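Long-range contact in enoyl-CoA hydratase carB homologue (Streptomyces cattleya, PDB 5O34), which probably acts as a crotonase-superfamily lyase, related to the carbapenem-pathway enzyme CarB, in the biosynthesis of the antibiotic thienamycin: residues R91-Y96 with K140-A145. Numbering follows the deposited sequence.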
loop_
_atom_site.group_PDB
_atom_site.type_symbol
_atom_site.label_atom_id
_atom_site.label_comp_id
_atom_site.label_asym_id
_atom_site.label_seq_id
_atom_site.Cartn_x
_atom_site.Cartn_y
_atom_site.Cartn_z
ATOM N N ARG A 91 21.262 -7.085 -18.975
ATOM C CA ARG A 91 21.192 -6.475 -17.646
ATOM C C ARG A 91 19.853 -5.771 -17.392
ATOM O O ARG A 91 19.460 -5.617 -16.234
ATOM C CB ARG A 91 22.392 -5.564 -17.371
ATOM C CG ARG A 91 23.608 -6.362 -16.895
ATOM C CD ARG A 91 24.865 -5.529 -16.647
ATOM N NE ARG A 91 25.237 -4.686 -17.785
ATOM C CZ ARG A 91 25.795 -5.119 -18.912
ATOM N NH1 ARG A 91 26.036 -6.414 -19.089
ATOM N NH2 ARG A 91 26.098 -4.266 -19.879
ATOM N N CYS A 92 19.132 -5.404 -18.470
ATOM C CA CYS A 92 17.811 -4.782 -18.398
ATOM C C CYS A 92 16.942 -5.200 -19.574
ATOM O O CYS A 92 17.448 -5.374 -20.681
ATOM C CB CYS A 92 17.907 -3.262 -18.287
ATOM S SG CYS A 92 16.403 -2.470 -17.636
ATOM N N VAL A 93 15.627 -5.345 -19.327
ATOM C CA VAL A 93 14.611 -5.733 -20.317
ATOM C C VAL A 93 13.602 -4.587 -20.497
ATOM O O VAL A 93 13.177 -3.989 -19.509
ATOM C CB VAL A 93 13.873 -7.033 -19.894
ATOM C CG1 VAL A 93 12.891 -7.496 -20.957
ATOM C CG2 VAL A 93 14.852 -8.149 -19.530
ATOM N N VAL A 94 13.216 -4.293 -21.757
ATOM C CA VAL A 94 12.218 -3.283 -22.086
ATOM C C VAL A 94 11.096 -3.966 -22.868
ATOM O O VAL A 94 11.328 -4.453 -23.974
ATOM C CB VAL A 94 12.799 -2.048 -22.847
ATOM C CG1 VAL A 94 11.704 -1.037 -23.205
ATOM C CG2 VAL A 94 13.903 -1.371 -22.045
ATOM N N LEU A 95 9.895 -4.024 -22.273
ATOM C CA LEU A 95 8.677 -4.544 -22.883
ATOM C C LEU A 95 7.989 -3.354 -23.525
ATOM O O LEU A 95 7.736 -2.347 -22.856
ATOM C CB LEU A 95 7.758 -5.183 -21.838
ATOM C CG LEU A 95 7.702 -6.702 -21.798
ATOM C CD1 LEU A 95 6.779 -7.164 -20.686
ATOM C CD2 LEU A 95 7.248 -7.284 -23.144
ATOM N N TYR A 96 7.730 -3.449 -24.829
ATOM C CA TYR A 96 7.183 -2.348 -25.608
ATOM C C TYR A 96 6.053 -2.805 -26.523
ATOM O O TYR A 96 6.178 -3.818 -27.219
ATOM C CB TYR A 96 8.352 -1.706 -26.371
ATOM C CG TYR A 96 8.033 -0.545 -27.280
ATOM C CD1 TYR A 96 7.547 0.652 -26.766
ATOM C CD2 TYR A 96 8.353 -0.591 -28.632
ATOM C CE1 TYR A 96 7.292 1.742 -27.596
ATOM C CE2 TYR A 96 8.121 0.496 -29.469
ATOM C CZ TYR A 96 7.590 1.664 -28.947
ATOM O OH TYR A 96 7.343 2.735 -29.770
ATOM N N LYS A 140 16.432 -10.003 -13.571
ATOM C CA LYS A 140 16.625 -8.795 -14.380
ATOM C C LYS A 140 15.455 -7.804 -14.250
ATOM O O LYS A 140 14.299 -8.230 -14.368
ATOM C CB LYS A 140 16.801 -9.157 -15.883
ATOM C CG LYS A 140 17.659 -10.392 -16.196
ATOM C CD LYS A 140 19.146 -10.143 -15.966
ATOM C CE LYS A 140 19.942 -11.418 -16.008
ATOM N NZ LYS A 140 20.477 -11.664 -17.362
ATOM N N PRO A 141 15.718 -6.477 -14.116
ATOM C CA PRO A 141 14.609 -5.512 -14.086
ATOM C C PRO A 141 13.934 -5.430 -15.447
ATOM O O PRO A 141 14.584 -5.591 -16.480
ATOM C CB PRO A 141 15.288 -4.179 -13.742
ATOM C CG PRO A 141 16.615 -4.538 -13.240
ATOM C CD PRO A 141 17.010 -5.786 -13.968
ATOM N N VAL A 142 12.621 -5.207 -15.437
ATOM C CA VAL A 142 11.803 -5.126 -16.642
ATOM C C VAL A 142 11.100 -3.772 -16.666
ATOM O O VAL A 142 10.456 -3.396 -15.689
ATOM C CB VAL A 142 10.792 -6.308 -16.738
ATOM C CG1 VAL A 142 10.094 -6.332 -18.093
ATOM C CG2 VAL A 142 11.472 -7.649 -16.461
ATOM N N ILE A 143 11.218 -3.051 -17.791
ATOM C CA ILE A 143 10.576 -1.753 -17.999
ATOM C C ILE A 143 9.441 -1.931 -18.983
ATOM O O ILE A 143 9.673 -2.432 -20.067
ATOM C CB ILE A 143 11.573 -0.670 -18.502
ATOM C CG1 ILE A 143 12.715 -0.434 -17.501
ATOM C CG2 ILE A 143 10.852 0.649 -18.857
ATOM C CD1 ILE A 143 13.917 0.275 -18.114
ATOM N N ALA A 144 8.225 -1.512 -18.628
ATOM C CA ALA A 144 7.092 -1.549 -19.545
ATOM C C ALA A 144 6.929 -0.133 -20.128
ATOM O O ALA A 144 6.943 0.842 -19.379
ATOM C CB ALA A 144 5.831 -1.982 -18.819
ATOM N N ALA A 145 6.867 -0.024 -21.466
ATOM C CA ALA A 145 6.717 1.253 -22.179
ATOM C C ALA A 145 5.356 1.253 -22.878
ATOM O O ALA A 145 5.127 0.488 -23.814
ATOM C CB ALA A 145 7.853 1.444 -23.168
#
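Val93, Leu95, Ile143 and Ala145 exchange backbone hydrogen bonds that zip strands 92-96 and 142-145 together as parallel neighbours in the central sheet of the crotonase fold. Helix 120-137 lies in the connection between them, making it a beta-alpha-beta crossover. The ladder starts where Val93 N donates to Pro141 O (3.0 Å); Ile143 N then donates to Val93 O, Leu95 N to Ile143 O (2.7 Å) and Ala145 N to Leu95 O. Three CA-H...O contacts run between these bonds, among them Val142 CA to Val93 O at 3.4 Å.

Ile143 shows how the face it shares with Cys92 and Val94 is filled. Its CB sits 3.8 Å from Val93 O, the carbonyl that accepts its own N-H. CG1, anti to the carbonyl carbon and beside the backbone N (chi1 -60°), stays near that same oxygen. From there chi2 of 162° extends the chain back toward the start of the neighbouring strand, where CD1 meets Cys92 SG at 3.7 Å and, more loosely, Val94 CG2. Ile240 of helix 229-242 covers Ile143, Cys92 and Pro141.

On the reverse face the Val93 and Val142 side chains run alongside each other from neighbouring strands, with their CG1 methyls 4.2 Å apart, and Leu95 CD1 reaches the same Val142 methyl. Leu84, Leu77 and Met81 of helix 71-86 pack onto this valine-leucine cluster. At the far end of the Ile143 face, the Tyr96 ring turns its edge to Ala145, whose CB lies near the ring plane, 3.7 Å from CD1.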